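Local atomic coordinates of LEOA (Escherichia coli, PDB entry 4AUR), a protein that is a bacterial dynamin from enterotoxigenic Escherichia coli and probably binds and hydrolyses GTP. Residues Asp180-Leu185 and Asp192-Ile197; Ser227-Asn230 and Tyr236-Thr239; Asp304-Arg309 and Thr397-Ser402; Asp350-Met355 and Leu359-Asp364; Ala467-Pro472 and Glu493-Glu498. All coordinates share one frame; numbering follows the deposited sequence.

How the contacts relate
Contacts 1 and 2 belong to the GTPase end of this elongated chain. They touch each other where Leu-185 CD1 packs on Pro-229 CB at 3.3 Å, yet contact 1 is a surface contact and contact 2 is buried. Contact 3 lies midway, partly buried, between helices 275-343 and 368-408, and contact 4 falls in the connection between those two helices. Contacts 4 and 5 share the far end, their centres about 12 Å apart, and touch through hydrogen bonds. Contact 1 rests on van der Waals touches to one glutamine, without a hydrogen bond across it; indole chemistry marks contact 2, and charges bonded to outside partners contact 3. Contact 4 combines aromatic and apolar packing with helix-end backbone bonds; contact 5 is ionic.

Contact 1: residues Asp180-Leu185 and Asp192-Ile197; sequences DEVTSL and DEQAAI
Van der Waals contact between a Val-182 methyl and the amide of Gln-194 makes the larger share of this small surface contact. The glutamine chain leaves helix 188-209 and bends at its second torsion (chi2 -67°), bringing the amide to Val-182. The valine approaches with one branch, CG1, which stands anti to the backbone N (chi1 167°) and lies 3.2 Å from NE2 of Gln-194 and 3.8 Å from its CD. The two side chains cross at about a right angle, and the methyl meets the amide nitrogen without any polar bond.

Segment 180-185 lies in the loop after strand 172-177. The sequence NKMD that ends at Asp-180 matches the N/TKxD (G4) signature of GTPases, consistent with a place beside the guanine pocket, and the loop turns back onto the helix that comes next in the chain. Within it, Thr-183 N donates a backbone hydrogen bond to Asp-180 O, while Asp-180 OD2 accepts a weak hydrogen bond from Asn-230 N.

The remaining touch is between a hydroxyl and methylenes. Thr-183 runs past Gln-194 in the opposite direction, with its OG1 3.5 Å from CG and 3.7 Å from CB of Gln-194. Thr-183 also packs on Leu-190 and Phe-191 of the same helix, and Val-182 on Lys-198, one turn beyond the glutamine.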
# COMPACT_ATOMS: atom_id res chain seq x y z
N ASP A 180 -34.45 8.49 47.62
CA ASP A 180 -34.67 8.75 49.04
C ASP A 180 -35.69 7.79 49.65
O ASP A 180 -35.43 7.17 50.68
CB ASP A 180 -35.05 10.23 49.33
CG ASP A 180 -36.14 10.78 48.40
OD1 ASP A 180 -36.33 10.24 47.29
OD2 ASP A 180 -36.80 11.78 48.78
N GLU A 181 -36.84 7.61 49.00
CA GLU A 181 -37.86 6.71 49.56
C GLU A 181 -37.61 5.25 49.24
O GLU A 181 -38.53 4.46 49.17
CB GLU A 181 -39.29 7.15 49.20
CG GLU A 181 -39.60 7.38 47.73
CD GLU A 181 -40.30 8.72 47.50
OE1 GLU A 181 -39.81 9.73 48.05
OE2 GLU A 181 -41.33 8.76 46.80
N VAL A 182 -36.34 4.89 49.07
CA VAL A 182 -35.93 3.49 49.06
C VAL A 182 -34.71 3.23 49.96
O VAL A 182 -34.39 2.08 50.25
CB VAL A 182 -35.70 3.02 47.60
CG1 VAL A 182 -34.97 1.68 47.54
CG2 VAL A 182 -37.03 2.93 46.87
N THR A 183 -34.05 4.28 50.45
CA THR A 183 -32.77 4.14 51.13
C THR A 183 -32.39 5.41 51.89
O THR A 183 -33.03 6.44 51.74
CB THR A 183 -31.66 3.72 50.12
OG1 THR A 183 -31.11 2.46 50.50
CG2 THR A 183 -30.52 4.72 50.04
N SER A 184 -31.35 5.30 52.73
CA SER A 184 -30.74 6.46 53.38
C SER A 184 -29.80 7.15 52.38
O SER A 184 -28.92 6.51 51.80
CB SER A 184 -29.97 6.02 54.64
OG SER A 184 -29.31 7.10 55.31
N LEU A 185 -29.98 8.45 52.19
CA LEU A 185 -29.05 9.23 51.37
C LEU A 185 -27.72 9.49 52.11
O LEU A 185 -26.75 9.97 51.51
CB LEU A 185 -29.69 10.55 50.97
CG LEU A 185 -31.07 10.43 50.30
CD1 LEU A 185 -31.64 11.82 50.05
CD2 LEU A 185 -30.99 9.63 49.02
N ASP A 192 -25.58 2.40 47.41
CA ASP A 192 -24.99 1.65 46.30
C ASP A 192 -25.51 0.23 46.23
O ASP A 192 -25.56 -0.34 45.14
CB ASP A 192 -23.45 1.61 46.38
CG ASP A 192 -22.81 2.97 46.13
OD1 ASP A 192 -23.52 3.91 45.69
OD2 ASP A 192 -21.59 3.10 46.38
N GLU A 193 -25.90 -0.33 47.37
CA GLU A 193 -26.50 -1.68 47.39
C GLU A 193 -27.91 -1.65 46.79
O GLU A 193 -28.23 -2.48 45.95
CB GLU A 193 -26.54 -2.28 48.81
CG GLU A 193 -26.46 -3.81 48.82
CD GLU A 193 -27.06 -4.47 50.07
OE1 GLU A 193 -26.98 -3.90 51.18
OE2 GLU A 193 -27.62 -5.59 49.93
N GLN A 194 -28.74 -0.69 47.20
CA GLN A 194 -30.09 -0.57 46.65
C GLN A 194 -30.07 -0.02 45.24
O GLN A 194 -30.91 -0.39 44.43
CB GLN A 194 -31.00 0.31 47.51
CG GLN A 194 -31.75 -0.42 48.63
CD GLN A 194 -32.80 -1.40 48.13
OE1 GLN A 194 -32.47 -2.35 47.43
NE2 GLN A 194 -34.06 -1.18 48.51
N ALA A 195 -29.11 0.85 44.94
CA ALA A 195 -28.99 1.42 43.60
C ALA A 195 -28.62 0.37 42.58
O ALA A 195 -29.04 0.47 41.43
CB ALA A 195 -27.97 2.56 43.58
N ALA A 196 -27.83 -0.62 42.98
CA ALA A 196 -27.44 -1.67 42.05
C ALA A 196 -28.56 -2.66 41.85
O ALA A 196 -28.69 -3.22 40.78
CB ALA A 196 -26.18 -2.38 42.52
N ILE A 197 -29.35 -2.90 42.89
CA ILE A 197 -30.48 -3.82 42.80
C ILE A 197 -31.57 -3.21 41.93
O ILE A 197 -32.12 -3.89 41.06
CB ILE A 197 -31.02 -4.23 44.19
CG1 ILE A 197 -29.96 -5.05 44.93
CG2 ILE A 197 -32.29 -5.07 44.09
CD1 ILE A 197 -30.38 -5.56 46.29

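Contact 2: residues Ser227-Asn230 and Tyr236-Thr239; sequences SNPN and YWFT
A single hydrogen bond ties Trp-237 to Pro-229 across the contact: the indole NE1 donates to Pro-229 O at 3.0 Å. The bond is moderately bent, with an N-H...O angle of 139°. The nitrogen comes to a lone pair in the carbonyl plane, but the oxygen stands some 20° out of the plane of the ring.

The same two residues also meet in a CH-pi contact. Trp-237 CG lies anti to the carbonyl carbon (chi1 -79°), which carries the indole toward Pro-229, and the proline lies over it with CD 3.8 Å from the centroid of the five-membered ring, while CG reaches Trp-237 CE2 at 3.7 Å. On the opposite face Tyr-236, its neighbour in sequence, places CE2 above the centre, so the indole lies between the Pro-229 ring and CE2 of Tyr-236. Its N-H is engaged and both faces are met, which probably restricts its rotation.

Asn-228 adds a looser touch at the rim, where OD1 is 4.2 Å from Trp-237 CD1. Its amide stands nearly perpendicular to the indole, and OD1 accepts a weak hydrogen bond from Gly-233 N.

The loop 227-230 follows strand 221-224, an outermost strand of the GTPase sheet, and the short helix 234-237 packs against this loop through Trp-237. Ser-227 N bonds Asn-177 OD1 at the end of adjacent strand 172-177, and the Ser-227 side chain touches helix 66-74.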
# COMPACT_ATOMS: atom_id res chain seq x y z
N SER A 227 -33.72 13.71 42.80
CA SER A 227 -33.85 15.12 42.40
C SER A 227 -34.22 16.10 43.51
O SER A 227 -33.70 17.22 43.57
CB SER A 227 -34.91 15.24 41.31
OG SER A 227 -36.19 15.01 41.85
N ASN A 228 -35.15 15.68 44.36
CA ASN A 228 -35.73 16.51 45.42
C ASN A 228 -35.77 15.69 46.70
O ASN A 228 -36.81 15.14 47.03
CB ASN A 228 -37.14 16.95 45.00
CG ASN A 228 -37.82 17.84 46.01
OD1 ASN A 228 -37.22 18.27 47.01
ND2 ASN A 228 -39.10 18.13 45.76
N PRO A 229 -34.63 15.59 47.41
CA PRO A 229 -34.53 14.66 48.54
C PRO A 229 -35.17 15.20 49.81
O PRO A 229 -35.18 16.42 50.03
CB PRO A 229 -33.02 14.47 48.71
CG PRO A 229 -32.41 15.71 48.17
CD PRO A 229 -33.39 16.36 47.22
N ASN A 230 -35.70 14.29 50.64
CA ASN A 230 -36.50 14.63 51.83
C ASN A 230 -37.86 15.23 51.44
O ASN A 230 -38.85 15.02 52.13
CB ASN A 230 -35.75 15.57 52.82
CG ASN A 230 -34.61 14.87 53.57
OD1 ASN A 230 -34.16 15.38 54.61
ND2 ASN A 230 -34.15 13.73 53.07
N TYR A 236 -34.86 25.60 47.86
CA TYR A 236 -34.10 25.41 49.08
C TYR A 236 -32.75 24.73 48.85
O TYR A 236 -31.72 25.22 49.31
CB TYR A 236 -34.94 24.63 50.11
CG TYR A 236 -34.15 23.96 51.23
CD1 TYR A 236 -33.48 24.70 52.20
CD2 TYR A 236 -34.10 22.58 51.32
CE1 TYR A 236 -32.78 24.08 53.22
CE2 TYR A 236 -33.41 21.94 52.33
CZ TYR A 236 -32.75 22.69 53.28
OH TYR A 236 -32.07 22.03 54.28
N TRP A 237 -32.75 23.60 48.14
CA TRP A 237 -31.52 22.80 47.98
C TRP A 237 -30.40 23.51 47.18
O TRP A 237 -29.20 23.25 47.38
CB TRP A 237 -31.82 21.43 47.39
CG TRP A 237 -32.38 20.40 48.37
CD1 TRP A 237 -33.64 19.88 48.37
CD2 TRP A 237 -31.69 19.76 49.46
NE1 TRP A 237 -33.77 18.95 49.38
CE2 TRP A 237 -32.59 18.87 50.06
CE3 TRP A 237 -30.40 19.87 49.98
CZ2 TRP A 237 -32.26 18.09 51.17
CZ3 TRP A 237 -30.06 19.09 51.09
CH2 TRP A 237 -30.99 18.21 51.67
N PHE A 238 -30.77 24.42 46.28
CA PHE A 238 -29.76 25.21 45.57
C PHE A 238 -29.02 26.16 46.51
O PHE A 238 -27.87 26.51 46.26
CB PHE A 238 -30.36 25.99 44.39
CG PHE A 238 -30.88 25.11 43.28
CD1 PHE A 238 -30.37 23.83 43.07
CD2 PHE A 238 -31.87 25.57 42.43
CE1 PHE A 238 -30.86 23.04 42.05
CE2 PHE A 238 -32.35 24.79 41.40
CZ PHE A 238 -31.85 23.52 41.21
N THR A 239 -29.67 26.55 47.61
CA THR A 239 -29.02 27.38 48.60
C THR A 239 -27.87 26.63 49.24
O THR A 239 -26.94 27.27 49.73
CB THR A 239 -29.98 27.86 49.72
OG1 THR A 239 -30.28 26.77 50.60
CG2 THR A 239 -31.27 28.46 49.14

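Contact 3: residues Asp304-Arg309 and Thr397-Ser402; sequences DEDMHR and TRQLSS
Gln-399 meets both Asp-306 and Arg-309 where two long helices, 275-343 and 368-408, run antiparallel in the helical domain of this dynamin. The glutamine has the most surface buried by the contact. Its chain is bent at its second torsion (chi2 -42°), which brings the amide against the guanidinium while CB stays beside the aspartate.

Arg-309 stretches from its helix with an extended chain and stacks its guanidinium on that amide. The two flat groups are only 21° apart, and Gln-399 NE2 sits over one face, offset toward the rim, 3.4 Å from Arg-309 NH2. Both are donors, so this is stacking without a hydrogen bond; NE of Arg-309 makes a salt bridge with Asp-395.

Asp-306 is buried and presents its carboxylate to the aliphatic root of the glutamine, nearly perpendicular to the amide, with OD2 3.5 Å from Gln-399 CB. A salt bridge from Lys-302 NZ to Asp-306 OD2 probably stabilises its negative charge. The same NZ hydrogen-bonds Gln-399 O and Ser-402 OG, linking the helices, and Ser-402 OG itself donates to Gln-399 O at 2.8 Å.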
# COMPACT_ATOMS: atom_id res chain seq x y z
N ASP A 304 11.95 0.28 -10.84
CA ASP A 304 12.96 1.31 -10.98
C ASP A 304 14.30 0.75 -10.51
O ASP A 304 15.34 1.06 -11.07
CB ASP A 304 12.54 2.54 -10.17
CG ASP A 304 13.28 3.82 -10.58
OD1 ASP A 304 14.04 3.79 -11.57
OD2 ASP A 304 13.09 4.86 -9.90
N GLU A 305 14.27 -0.10 -9.50
CA GLU A 305 15.48 -0.64 -8.91
C GLU A 305 16.07 -1.74 -9.80
O GLU A 305 17.29 -1.82 -9.96
CB GLU A 305 15.20 -1.15 -7.50
CG GLU A 305 14.88 -0.01 -6.53
CD GLU A 305 14.23 -0.45 -5.21
OE1 GLU A 305 13.84 -1.64 -5.08
OE2 GLU A 305 14.10 0.41 -4.29
N ASP A 306 15.21 -2.58 -10.37
CA ASP A 306 15.60 -3.53 -11.41
C ASP A 306 16.35 -2.84 -12.54
O ASP A 306 17.36 -3.35 -13.01
CB ASP A 306 14.39 -4.21 -12.05
CG ASP A 306 13.82 -5.35 -11.22
OD1 ASP A 306 14.35 -5.69 -10.14
OD2 ASP A 306 12.82 -5.94 -11.68
N MSE A 307 15.87 -1.69 -13.02
CA MSE A 307 16.52 -1.06 -14.18
C MSE A 307 17.97 -0.79 -13.86
O MSE A 307 18.83 -1.04 -14.68
CB MSE A 307 15.88 0.25 -14.65
CG MSE A 307 14.39 0.13 -14.98
SE MSE A 307 14.10 -0.97 -16.59
CE MSE A 307 12.89 -2.29 -15.78
N HIS A 308 18.24 -0.27 -12.67
CA HIS A 308 19.60 0.01 -12.25
C HIS A 308 20.36 -1.29 -12.05
O HIS A 308 21.46 -1.44 -12.52
CB HIS A 308 19.63 0.93 -11.02
CG HIS A 308 19.11 2.32 -11.31
ND1 HIS A 308 19.77 3.19 -12.16
CD2 HIS A 308 17.98 2.95 -10.92
CE1 HIS A 308 19.07 4.31 -12.25
NE2 HIS A 308 17.98 4.18 -11.52
N ARG A 309 19.72 -2.25 -11.40
CA ARG A 309 20.23 -3.60 -11.32
C ARG A 309 20.60 -4.19 -12.69
O ARG A 309 21.58 -4.89 -12.80
CB ARG A 309 19.21 -4.49 -10.64
CG ARG A 309 19.55 -5.96 -10.61
CD ARG A 309 18.60 -6.70 -9.70
NE ARG A 309 18.92 -8.13 -9.62
CZ ARG A 309 18.58 -8.93 -8.60
NH1 ARG A 309 17.91 -8.46 -7.54
NH2 ARG A 309 18.92 -10.22 -8.63
N THR A 397 15.76 -11.84 -16.78
CA THR A 397 14.59 -12.65 -17.01
C THR A 397 13.97 -13.07 -15.69
O THR A 397 12.77 -13.15 -15.57
CB THR A 397 14.96 -13.84 -17.93
OG1 THR A 397 14.97 -13.37 -19.27
CG2 THR A 397 14.01 -15.02 -17.81
N ARG A 398 14.76 -13.30 -14.67
CA ARG A 398 14.17 -13.66 -13.39
C ARG A 398 13.37 -12.49 -12.76
O ARG A 398 12.28 -12.69 -12.22
CB ARG A 398 15.23 -14.19 -12.42
CG ARG A 398 14.71 -14.31 -10.99
CD ARG A 398 15.48 -15.27 -10.10
NE ARG A 398 14.65 -15.63 -8.95
CZ ARG A 398 14.96 -16.52 -8.02
NH1 ARG A 398 16.13 -17.17 -8.07
NH2 ARG A 398 14.11 -16.76 -7.03
N GLN A 399 13.94 -11.29 -12.82
CA GLN A 399 13.35 -10.11 -12.20
C GLN A 399 12.10 -9.60 -12.93
O GLN A 399 11.13 -9.18 -12.30
CB GLN A 399 14.39 -9.00 -12.17
CG GLN A 399 15.57 -9.29 -11.27
CD GLN A 399 15.17 -9.91 -9.96
OE1 GLN A 399 14.31 -9.40 -9.25
NE2 GLN A 399 15.81 -11.01 -9.62
N LEU A 400 12.15 -9.60 -14.25
CA LEU A 400 10.97 -9.29 -15.07
C LEU A 400 9.82 -10.20 -14.71
O LEU A 400 8.66 -9.78 -14.67
CB LEU A 400 11.29 -9.50 -16.53
CG LEU A 400 12.25 -8.51 -17.13
CD1 LEU A 400 12.37 -8.76 -18.61
CD2 LEU A 400 11.77 -7.10 -16.85
N SER A 401 10.14 -11.46 -14.46
CA SER A 401 9.11 -12.42 -14.16
C SER A 401 8.54 -12.21 -12.78
O SER A 401 7.41 -12.59 -12.54
CB SER A 401 9.66 -13.83 -14.32
OG SER A 401 9.90 -14.06 -15.69
N SER A 402 9.30 -11.63 -11.87
CA SER A 402 8.77 -11.41 -10.52
C SER A 402 7.94 -10.12 -10.46
O SER A 402 7.14 -9.95 -9.56
CB SER A 402 9.88 -11.38 -9.48
OG SER A 402 10.76 -10.33 -9.77

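Contact 4: residues Asp350-Met355 and Leu359-Asp364; sequences DIRPFM and LGYTED
The ring of Tyr-361 is approached from two directions, by Met-355 over a face and by Arg-352 at an edge. Met-355, present as selenomethionine, brings its terminal CE above the centre of the ring, with SE 5.1 Å from the centroid in a Met-aromatic contact. A bend at its third torsion (chi3 24°) carries the methyl over the tyrosine. The ring itself swings toward the helix because its CG is turned opposite the backbone N (chi1 177°).

Arg-352 crosses Tyr-361 at about a right angle. Guanidinium and phenol planes are 77° apart, so the ring edge points at the flat of the arginine: Tyr-361 CE2 lies 3.8 Å from Arg-352 NH1, and CD2 3.9 Å from NE. Away from these, Phe-354 meets Leu-359 obliquely, its CE2 3.4 Å from CD1 of the leucine, and helix 489-518 covers the pair through Leu-503 and Ile-507.

Backbone bonds close the end of helix 351-359. Met-355 O accepts from Leu-359 N at 3.3 Å and from Gly-360 N, nearly in line with the carbonyl, though that second length is doubtfully short; Gly-360 then leaves the helix with positive phi.

The arginine's polar end is spoken for by a salt bridge from NE to Asp-356 and hydrogen bonds from NH1 to Ala-470 O and Pro-472 O. Such bonds would fix the guanidinium against the ring and help satisfy a buried charge, while Tyr-361 OH bonds Gly-471 O, so both residues join this helix and the segment after it to loop 467-472.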
# COMPACT_ATOMS: atom_id res chain seq x y z
N ASP A 350 65.76 -31.15 -38.28
CA ASP A 350 64.76 -30.95 -37.26
C ASP A 350 63.41 -30.51 -37.75
O ASP A 350 62.46 -30.50 -36.98
CB ASP A 350 65.23 -29.87 -36.30
CG ASP A 350 66.47 -30.26 -35.56
OD1 ASP A 350 66.42 -31.22 -34.76
OD2 ASP A 350 67.49 -29.58 -35.79
N ILE A 351 63.33 -30.17 -39.03
CA ILE A 351 62.21 -29.42 -39.59
C ILE A 351 60.97 -30.25 -39.70
O ILE A 351 59.90 -29.82 -39.29
CB ILE A 351 62.55 -28.90 -41.00
CG1 ILE A 351 63.69 -27.89 -40.97
CG2 ILE A 351 61.37 -28.20 -41.62
CD1 ILE A 351 63.36 -26.60 -40.25
N ARG A 352 61.09 -31.44 -40.27
CA ARG A 352 59.96 -32.30 -40.49
C ARG A 352 59.40 -32.70 -39.15
O ARG A 352 58.22 -32.54 -38.91
CB ARG A 352 60.36 -33.51 -41.34
CG ARG A 352 59.35 -34.65 -41.41
CD ARG A 352 57.95 -34.23 -41.86
NE ARG A 352 57.11 -35.43 -41.88
CZ ARG A 352 56.97 -36.27 -42.92
NH1 ARG A 352 57.59 -36.05 -44.07
NH2 ARG A 352 56.19 -37.33 -42.79
N PRO A 353 60.24 -33.18 -38.23
CA PRO A 353 59.62 -33.46 -36.93
C PRO A 353 58.81 -32.29 -36.42
O PRO A 353 57.77 -32.50 -35.82
CB PRO A 353 60.81 -33.71 -36.01
CG PRO A 353 61.91 -34.14 -36.90
CD PRO A 353 61.66 -33.55 -38.27
N PHE A 354 59.29 -31.07 -36.65
CA PHE A 354 58.64 -29.89 -36.14
C PHE A 354 57.29 -29.67 -36.78
O PHE A 354 56.33 -29.47 -36.09
CB PHE A 354 59.50 -28.65 -36.35
CG PHE A 354 58.80 -27.37 -35.98
CD1 PHE A 354 58.63 -27.02 -34.65
CD2 PHE A 354 58.32 -26.51 -36.96
CE1 PHE A 354 58.01 -25.84 -34.31
CE2 PHE A 354 57.67 -25.34 -36.61
CZ PHE A 354 57.52 -25.00 -35.28
N MSE A 355 57.22 -29.73 -38.11
CA MSE A 355 55.97 -29.57 -38.82
C MSE A 355 54.97 -30.62 -38.42
O MSE A 355 53.77 -30.34 -38.28
CB MSE A 355 56.24 -29.69 -40.32
CG MSE A 355 57.15 -28.61 -40.86
SE MSE A 355 57.73 -28.91 -42.74
CE MSE A 355 56.27 -30.05 -43.39
N LEU A 359 52.69 -28.27 -36.00
CA LEU A 359 51.89 -27.57 -36.99
C LEU A 359 50.90 -28.43 -37.73
O LEU A 359 49.77 -28.02 -37.98
CB LEU A 359 52.83 -27.01 -38.05
CG LEU A 359 53.69 -25.80 -37.64
CD1 LEU A 359 54.92 -25.62 -38.51
CD2 LEU A 359 52.84 -24.56 -37.75
N GLY A 360 51.34 -29.60 -38.15
CA GLY A 360 50.49 -30.55 -38.87
C GLY A 360 50.93 -30.54 -40.31
O GLY A 360 51.14 -29.49 -40.84
N TYR A 361 51.08 -31.70 -40.95
CA TYR A 361 51.59 -31.74 -42.32
C TYR A 361 50.89 -32.81 -43.13
O TYR A 361 51.03 -33.98 -42.85
CB TYR A 361 53.11 -31.94 -42.29
CG TYR A 361 53.79 -32.06 -43.64
CD1 TYR A 361 53.41 -31.26 -44.73
CD2 TYR A 361 54.83 -32.94 -43.82
CE1 TYR A 361 54.03 -31.38 -45.96
CE2 TYR A 361 55.45 -33.06 -45.04
CZ TYR A 361 55.05 -32.29 -46.10
OH TYR A 361 55.71 -32.45 -47.31
N THR A 362 50.14 -32.38 -44.15
CA THR A 362 49.17 -33.22 -44.86
C THR A 362 49.28 -32.95 -46.39
O THR A 362 49.96 -32.01 -46.80
CB THR A 362 47.75 -32.88 -44.35
OG1 THR A 362 47.67 -33.12 -42.94
CG2 THR A 362 46.70 -33.73 -44.99
N GLU A 363 48.64 -33.76 -47.23
CA GLU A 363 48.60 -33.42 -48.67
C GLU A 363 48.05 -32.00 -48.85
O GLU A 363 48.67 -31.19 -49.54
CB GLU A 363 47.78 -34.45 -49.46
CG GLU A 363 47.35 -34.01 -50.88
CD GLU A 363 48.50 -33.85 -51.88
OE1 GLU A 363 49.70 -33.83 -51.48
OE2 GLU A 363 48.19 -33.74 -53.10
N ASP A 364 46.90 -31.72 -48.23
CA ASP A 364 46.32 -30.37 -48.07
C ASP A 364 47.37 -29.28 -47.84
O ASP A 364 47.26 -28.18 -48.39
CB ASP A 364 45.37 -30.33 -46.85
CG ASP A 364 43.97 -30.93 -47.12
OD1 ASP A 364 43.65 -31.32 -48.27
OD2 ASP A 364 43.18 -31.00 -46.15

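Contact 5: residues Ala467-Pro472 and Glu493-Glu498; sequences AKWAGP and EQELKE
Lys-468 and Glu-495 come together through unlike torsions. The lysine CG takes the position between backbone N and carbonyl carbon (chi1 73°), after which the chain runs extended to the helix; Glu-495 starts with CG trans to the backbone N and bends sharply at the next bond (chi2 87°), swinging the carboxylate toward loop 467-472. A salt bridge results, Lys-468 NZ to Glu-495 OE2 at 2.9 Å, with the ammonium approaching nearly in line with the C-O bond.

Trp-469 shares that oxygen. Its NE1 points at Glu-495 OE2 in the plane of the indole, but at 3.5 Å the hydrogen bond is weak, although almost straight. Nearer is the methylene behind the carboxylate: Glu-495 CG lies 3.2 Å from NE1 and approaches the ring obliquely. Lys-468 CG lies over one face of the indole.

Loop 467-472 is thereby fastened to helix 489-518 at the far end of the helical domain, where Leu-348 packs on both Trp-469 and Leu-496. Lys-468 NZ has Tyr-487 OH as a further hydrogen-bond partner. The ammonium and the weakly bonded indole N-H, both directed at OE2, would favour a charged Glu-495.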
# COMPACT_ATOMS: atom_id res chain seq x y z
N ALA A 467 59.21 -27.83 -49.94
CA ALA A 467 58.66 -29.17 -49.84
C ALA A 467 59.72 -30.28 -49.86
O ALA A 467 59.47 -31.39 -49.39
CB ALA A 467 57.66 -29.40 -50.97
N LYS A 468 60.90 -29.98 -50.41
CA LYS A 468 61.97 -30.98 -50.58
C LYS A 468 62.77 -31.23 -49.30
O LYS A 468 63.51 -32.21 -49.23
CB LYS A 468 62.93 -30.54 -51.68
CG LYS A 468 63.83 -29.37 -51.30
CD LYS A 468 64.27 -28.58 -52.52
CE LYS A 468 65.30 -27.52 -52.18
NZ LYS A 468 65.41 -26.49 -53.25
N TRP A 469 62.64 -30.33 -48.32
CA TRP A 469 63.29 -30.47 -47.01
C TRP A 469 62.40 -31.12 -45.96
O TRP A 469 62.87 -31.46 -44.87
CB TRP A 469 63.69 -29.09 -46.48
CG TRP A 469 64.75 -28.48 -47.30
CD1 TRP A 469 64.64 -27.36 -48.06
CD2 TRP A 469 66.07 -28.96 -47.46
NE1 TRP A 469 65.83 -27.11 -48.68
CE2 TRP A 469 66.73 -28.09 -48.34
CE3 TRP A 469 66.78 -30.06 -46.96
CZ2 TRP A 469 68.05 -28.27 -48.73
CZ3 TRP A 469 68.09 -30.24 -47.34
CH2 TRP A 469 68.72 -29.35 -48.21
N ALA A 470 61.12 -31.26 -46.30
CA ALA A 470 60.10 -31.80 -45.41
C ALA A 470 59.89 -33.29 -45.63
O ALA A 470 59.68 -34.04 -44.68
CB ALA A 470 58.80 -31.06 -45.62
N GLY A 471 59.90 -33.71 -46.89
CA GLY A 471 59.70 -35.11 -47.21
C GLY A 471 58.27 -35.42 -47.60
O GLY A 471 57.37 -34.60 -47.39
N PRO A 472 58.06 -36.60 -48.18
CA PRO A 472 56.72 -36.98 -48.59
C PRO A 472 55.82 -37.16 -47.37
O PRO A 472 56.24 -37.79 -46.40
CB PRO A 472 56.94 -38.30 -49.32
CG PRO A 472 58.17 -38.86 -48.69
CD PRO A 472 59.04 -37.66 -48.47
N GLU A 493 72.84 -23.14 -45.30
CA GLU A 493 72.41 -22.34 -44.16
C GLU A 493 71.54 -21.17 -44.62
O GLU A 493 70.80 -20.60 -43.81
CB GLU A 493 73.61 -21.82 -43.37
CG GLU A 493 74.37 -22.92 -42.65
CD GLU A 493 75.80 -22.52 -42.30
OE1 GLU A 493 76.03 -21.33 -41.96
OE2 GLU A 493 76.69 -23.39 -42.37
N GLN A 494 71.62 -20.82 -45.90
CA GLN A 494 70.72 -19.82 -46.49
C GLN A 494 69.41 -20.46 -46.88
O GLN A 494 68.35 -19.85 -46.77
CB GLN A 494 71.34 -19.17 -47.74
CG GLN A 494 70.60 -17.92 -48.23
CD GLN A 494 70.52 -16.81 -47.18
OE1 GLN A 494 69.64 -15.95 -47.25
NE2 GLN A 494 71.43 -16.82 -46.21
N GLU A 495 69.49 -21.70 -47.34
CA GLU A 495 68.29 -22.46 -47.67
C GLU A 495 67.45 -22.68 -46.40
O GLU A 495 66.21 -22.58 -46.43
CB GLU A 495 68.70 -23.78 -48.32
CG GLU A 495 67.58 -24.50 -49.03
CD GLU A 495 67.36 -24.10 -50.47
OE1 GLU A 495 67.96 -23.10 -50.93
OE2 GLU A 495 66.58 -24.80 -51.15
N LEU A 496 68.12 -22.96 -45.28
CA LEU A 496 67.47 -23.01 -43.96
C LEU A 496 66.76 -21.70 -43.60
O LEU A 496 65.63 -21.72 -43.13
CB LEU A 496 68.50 -23.35 -42.87
CG LEU A 496 68.08 -23.50 -41.40
CD1 LEU A 496 67.15 -24.68 -41.19
CD2 LEU A 496 69.31 -23.68 -40.53
N LYS A 497 67.41 -20.56 -43.84
CA LYS A 497 66.83 -19.27 -43.44
C LYS A 497 65.50 -19.00 -44.13
O LYS A 497 64.57 -18.52 -43.50
CB LYS A 497 67.80 -18.13 -43.75
CG LYS A 497 67.47 -16.81 -43.07
CD LYS A 497 67.41 -16.92 -41.54
CE LYS A 497 68.65 -17.60 -40.95
NZ LYS A 497 68.70 -17.52 -39.46
N GLU A 498 65.40 -19.31 -45.41
CA GLU A 498 64.19 -19.01 -46.15
C GLU A 498 63.08 -20.03 -45.88
O GLU A 498 61.92 -19.80 -46.21
CB GLU A 498 64.47 -18.86 -47.66
CG GLU A 498 64.92 -20.11 -48.42
CD GLU A 498 65.15 -19.85 -49.91
OE1 GLU A 498 65.70 -18.77 -50.26
OE2 GLU A 498 64.80 -20.72 -50.75